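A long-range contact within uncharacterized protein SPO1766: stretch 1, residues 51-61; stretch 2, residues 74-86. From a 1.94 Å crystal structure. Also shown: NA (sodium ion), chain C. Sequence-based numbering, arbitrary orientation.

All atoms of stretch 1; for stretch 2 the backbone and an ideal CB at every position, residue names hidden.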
# COMPACT_ATOMS: atom_id res chain seq x y z
N LYS A 51 -4.66 11.37 7.43
CA LYS A 51 -3.95 12.62 7.20
C LYS A 51 -2.44 12.39 7.24
O LYS A 51 -1.67 13.34 7.32
CB LYS A 51 -4.35 13.66 8.26
CG LYS A 51 -5.85 14.06 8.22
CD LYS A 51 -6.20 15.13 9.29
CE LYS A 51 -7.05 14.56 10.43
NZ LYS A 51 -8.31 13.90 9.91
N GLY A 52 -2.02 11.13 7.18
CA GLY A 52 -0.62 10.79 7.12
C GLY A 52 0.05 10.60 8.47
O GLY A 52 1.24 10.54 8.54
N GLU A 53 -0.73 10.48 9.53
CA GLU A 53 -0.21 10.18 10.88
C GLU A 53 0.47 8.78 10.85
O GLU A 53 -0.02 7.86 10.20
CB GLU A 53 -1.37 10.23 11.90
CG GLU A 53 -2.30 11.50 11.83
CD GLU A 53 -3.65 11.28 11.05
OE1 GLU A 53 -4.74 11.63 11.54
OE2 GLU A 53 -3.64 10.77 9.94
N ILE A 54 1.63 8.64 11.49
CA ILE A 54 2.34 7.36 11.51
C ILE A 54 2.39 6.85 12.96
O ILE A 54 2.85 7.55 13.87
CB ILE A 54 3.77 7.47 10.89
CG1 ILE A 54 3.68 7.79 9.39
CG2 ILE A 54 4.57 6.15 11.03
CD1 ILE A 54 4.88 8.52 8.87
N TRP A 55 1.88 5.63 13.15
CA TRP A 55 1.87 4.93 14.42
C TRP A 55 2.70 3.67 14.32
O TRP A 55 2.64 2.95 13.32
CB TRP A 55 0.45 4.52 14.78
CG TRP A 55 -0.45 5.64 15.17
CD1 TRP A 55 -0.24 6.98 15.03
CD2 TRP A 55 -1.76 5.50 15.73
NE1 TRP A 55 -1.35 7.68 15.45
CE2 TRP A 55 -2.29 6.79 15.90
CE3 TRP A 55 -2.53 4.41 16.07
CZ2 TRP A 55 -3.55 7.03 16.43
CZ3 TRP A 55 -3.80 4.65 16.63
CH2 TRP A 55 -4.28 5.95 16.79
N VAL A 56 3.50 3.41 15.33
CA VAL A 56 4.21 2.16 15.46
C VAL A 56 3.56 1.44 16.64
O VAL A 56 3.37 2.02 17.74
CB VAL A 56 5.70 2.39 15.71
CG1 VAL A 56 6.36 1.15 16.38
CG2 VAL A 56 6.38 2.82 14.39
N ILE A 57 3.21 0.18 16.40
CA ILE A 57 2.66 -0.68 17.43
C ILE A 57 3.51 -1.94 17.54
O ILE A 57 3.62 -2.71 16.58
CB ILE A 57 1.18 -1.06 17.17
CG1 ILE A 57 0.33 0.19 17.05
CG2 ILE A 57 0.60 -1.97 18.27
CD1 ILE A 57 -0.13 0.43 15.66
N GLU A 58 4.10 -2.12 18.72
CA GLU A 58 4.84 -3.30 19.03
C GLU A 58 3.95 -4.28 19.79
O GLU A 58 3.49 -3.96 20.92
CB GLU A 58 6.09 -2.95 19.86
CG GLU A 58 7.17 -2.29 19.08
CD GLU A 58 7.79 -3.21 18.06
OE1 GLU A 58 8.60 -4.07 18.45
OE2 GLU A 58 7.46 -3.08 16.86
N CYS A 59 3.82 -5.46 19.23
CA CYS A 59 2.94 -6.50 19.70
C CYS A 59 3.74 -7.49 20.53
O CYS A 59 4.46 -8.30 19.99
CB CYS A 59 2.24 -7.20 18.53
SG CYS A 59 1.24 -6.06 17.54
N LYS A 60 3.62 -7.42 21.85
CA LYS A 60 4.38 -8.31 22.71
C LYS A 60 3.47 -9.41 23.28
O LYS A 60 2.53 -9.15 23.99
CB LYS A 60 5.05 -7.51 23.81
CG LYS A 60 5.98 -6.44 23.27
CD LYS A 60 7.09 -7.12 22.49
CE LYS A 60 8.02 -6.15 21.87
NZ LYS A 60 9.12 -6.84 21.08
N SER A 61 3.81 -10.65 22.96
CA SER A 61 2.95 -11.77 23.23
C SER A 61 3.25 -12.41 24.60
O SER A 61 2.47 -13.25 25.07
CB SER A 61 3.11 -12.77 22.10
OG SER A 61 4.49 -13.16 21.99
N UNK A 74 14.30 3.53 20.45
CA UNK A 74 14.75 3.76 19.08
C UNK A 74 13.67 3.80 18.03
O UNK A 74 13.89 4.33 16.92
CB UNK A 74 15.75 2.67 18.69
N UNK A 75 12.50 3.24 18.34
CA UNK A 75 11.36 3.34 17.45
C UNK A 75 10.72 4.73 17.44
O UNK A 75 10.03 5.09 16.50
CB UNK A 75 10.31 2.30 17.85
N UNK A 76 10.93 5.51 18.50
CA UNK A 76 10.24 6.79 18.66
C UNK A 76 10.43 7.80 17.51
O UNK A 76 9.48 8.49 17.11
CB UNK A 76 10.71 7.44 19.96
N UNK A 77 11.66 7.89 17.01
CA UNK A 77 11.99 8.81 15.95
C UNK A 77 11.39 8.42 14.60
O UNK A 77 11.53 9.16 13.63
CB UNK A 77 13.51 8.92 15.83
N UNK A 78 10.74 7.27 14.53
CA UNK A 78 10.17 6.79 13.28
C UNK A 78 8.65 6.82 13.26
O UNK A 78 8.05 6.19 12.38
CB UNK A 78 10.65 5.36 13.01
N UNK A 79 8.03 7.53 14.22
CA UNK A 79 6.58 7.61 14.31
C UNK A 79 6.09 8.89 14.98
O UNK A 79 6.86 9.60 15.59
CB UNK A 79 6.05 6.40 15.07
N UNK A 80 4.82 9.20 14.77
CA UNK A 80 4.16 10.27 15.49
C UNK A 80 3.71 9.77 16.86
O UNK A 80 3.79 10.51 17.83
CB UNK A 80 2.97 10.81 14.69
N UNK A 81 3.25 8.51 16.94
CA UNK A 81 2.78 7.90 18.18
C UNK A 81 3.27 6.45 18.23
O UNK A 81 3.25 5.75 17.23
CB UNK A 81 1.26 7.97 18.28
N UNK A 82 3.76 6.06 19.39
CA UNK A 82 4.27 4.72 19.70
C UNK A 82 3.41 4.02 20.76
O UNK A 82 3.10 4.60 21.84
CB UNK A 82 5.72 4.81 20.18
N UNK A 83 3.00 2.79 20.44
CA UNK A 83 2.11 1.97 21.27
C UNK A 83 2.68 0.58 21.47
O UNK A 83 3.36 0.02 20.57
CB UNK A 83 0.72 1.88 20.64
N UNK A 84 2.36 0.03 22.65
CA UNK A 84 2.43 -1.41 22.88
C UNK A 84 1.07 -2.03 22.62
O UNK A 84 0.06 -1.36 22.79
CB UNK A 84 2.90 -1.72 24.30
N UNK A 85 1.06 -3.27 22.16
CA UNK A 85 -0.17 -4.09 22.05
C UNK A 85 0.12 -5.43 22.74
O UNK A 85 1.08 -6.10 22.41
CB UNK A 85 -0.59 -4.30 20.59
N UNK A 86 -0.71 -5.77 23.73
CA UNK A 86 -0.58 -6.98 24.54
C UNK A 86 -1.96 -7.57 24.76
O UNK A 86 -2.99 -6.90 24.56
CB UNK A 86 0.10 -6.69 25.88
NA NA C . 6.35 -9.75 19.16

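Position 74 has nothing of stretch 1 near its ideal CB, so the contact sets no preference; the residue is Gly74. At 75 the CB points toward stretch 1, 4.4 Å from Val56 CG1, with Glu58 further along. A long side chain, apolar at its base and polar at its tip, would suit. It is Tyr75: its CB lies 4.3 Å from Val56 CG1, and its OH comes 3.2 Å from Glu58 OE1.

Positions 76 and 77 find no neighbour in stretch 1 and could be almost anything; they are Leu76 and Glu77. At 78 the CB points sideways, 5.2 Å from Val56 CG2, and many residues would fit. Trp78 leads its ring away.

At 79 the CB points toward stretch 1, wedged between Ile54 O at 3.6 Å and Val56 CG2 at 3.7 Å, which favours a small or slender side chain. Cys79 fits, its CB packing 3.6 Å from Val56 CG2.

Position 80 lies beside the free backbone N of Ile54, a donor that invites a short acceptor such as Asp, Asn or Ser. Asp80 turns its carboxylate inward: Ile54 N donates to Asp80 OD2 at 2.7 Å, while Asp80 N donates to Ile54 O, also at 2.7 Å.

From 81 the backbone runs as a strand parallel to stretch 1, and side chains alternate between faces. The ideal CB of 81 is 3.7 Å from Trp55 CD1, so a chain with aliphatic methylenes would suit. Arg81 lays its CB over the indole face, and its NE and Trp55 NE1 both donate to water 1, at 2.9 Å and 3.2 Å.

Position 82 shares its face with Val56 and Glu58; a large apolar or aromatic group could reach both. Tyr82 brings CD1 to 3.6 Å from Val56 CG1 and its OH to 3.3 Å from Glu58 CG.

At 83, Ile57 and the Trp55 ring offer an apolar surface for a branched aliphatic or aromatic residue. Phe83 sets CE2 3.4 Å from Trp55 CD2, the rings oblique at 39°.

Position 84 lies on the Glu58 face, with Lys60 methylenes within reach of a long or flat side chain. Trp84 meets them at its ring edge, CE3 being 3.7 Å from Lys60 CG.

At 85 the ideal CB is already tight, 3.5 Å from Ile57 CG2, with Cys59 SG at 4.0 Å, which favours a small residue. Ala85 fills the site with its methyl.

At 86 the CB points sideways, 3.9 Å from Lys60 O; several aliphatics would serve. Val86 places CG1 4.3 Å from Lys60 CB.

Stretch 2 74-86: GYLEWCDRYFWAV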
# COMPACT_ATOMS: atom_id res chain seq x y z
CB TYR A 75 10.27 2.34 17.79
CG TYR A 75 10.64 0.89 17.74
CD1 TYR A 75 10.49 0.08 18.86
CD2 TYR A 75 11.09 0.29 16.56
CE1 TYR A 75 10.78 -1.27 18.83
CE2 TYR A 75 11.40 -1.09 16.52
CZ TYR A 75 11.25 -1.85 17.66
OH TYR A 75 11.54 -3.20 17.68
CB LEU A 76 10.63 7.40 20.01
CG LEU A 76 10.16 6.59 21.24
CD1 LEU A 76 10.36 7.36 22.56
CD2 LEU A 76 8.70 6.15 21.07
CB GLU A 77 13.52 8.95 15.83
CG GLU A 77 14.31 7.68 15.43
CD GLU A 77 15.72 8.03 14.96
OE1 GLU A 77 15.89 9.16 14.44
OE2 GLU A 77 16.64 7.19 15.10
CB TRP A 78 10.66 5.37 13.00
CG TRP A 78 12.12 5.31 12.87
CD1 TRP A 78 13.00 4.78 13.76
CD2 TRP A 78 12.91 5.86 11.79
NE1 TRP A 78 14.30 4.95 13.30
CE2 TRP A 78 14.27 5.61 12.10
CE3 TRP A 78 12.60 6.53 10.60
CZ2 TRP A 78 15.30 5.99 11.26
CZ3 TRP A 78 13.61 6.90 9.77
CH2 TRP A 78 14.96 6.64 10.10
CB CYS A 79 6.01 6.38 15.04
SG CYS A 79 6.53 6.16 16.76
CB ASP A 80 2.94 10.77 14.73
CG ASP A 80 3.29 11.35 13.40
OD1 ASP A 80 4.19 12.23 13.33
OD2 ASP A 80 2.65 10.97 12.43
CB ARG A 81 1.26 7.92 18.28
CG ARG A 81 0.66 9.32 18.29
CD ARG A 81 -0.79 9.28 18.67
NE ARG A 81 -1.52 10.47 18.26
CZ ARG A 81 -2.01 11.40 19.06
NH1 ARG A 81 -2.66 12.44 18.54
NH2 ARG A 81 -1.91 11.32 20.36
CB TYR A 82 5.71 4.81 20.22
CG TYR A 82 6.24 3.47 20.61
CD1 TYR A 82 6.80 2.63 19.67
CD2 TYR A 82 6.19 3.03 21.95
CE1 TYR A 82 7.27 1.37 20.02
CE2 TYR A 82 6.64 1.78 22.30
CZ TYR A 82 7.22 0.97 21.33
OH TYR A 82 7.69 -0.27 21.65
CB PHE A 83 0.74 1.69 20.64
CG PHE A 83 -0.06 2.92 20.30
CD1 PHE A 83 -1.15 3.29 21.04
CD2 PHE A 83 0.28 3.67 19.18
CE1 PHE A 83 -1.91 4.42 20.70
CE2 PHE A 83 -0.46 4.78 18.82
CZ PHE A 83 -1.54 5.17 19.59
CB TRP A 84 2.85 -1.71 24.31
CG TRP A 84 4.13 -1.07 24.71
CD1 TRP A 84 4.27 0.11 25.35
CD2 TRP A 84 5.46 -1.59 24.50
NE1 TRP A 84 5.61 0.37 25.57
CE2 TRP A 84 6.35 -0.65 25.03
CE3 TRP A 84 5.96 -2.75 23.91
CZ2 TRP A 84 7.73 -0.85 25.01
CZ3 TRP A 84 7.32 -2.94 23.87
CH2 TRP A 84 8.19 -2.00 24.40
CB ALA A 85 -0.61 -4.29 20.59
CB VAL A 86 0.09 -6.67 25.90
CG1 VAL A 86 1.49 -6.07 25.69
CG2 VAL A 86 -0.78 -5.76 26.79
O HOH W 1 -1.73 10.84 15.43
O HOH W 2 7.59 -7.78 18.92
O HOH W 3 5.33 -9.86 17.18
O HOH W 4 8.33 -10.94 18.92
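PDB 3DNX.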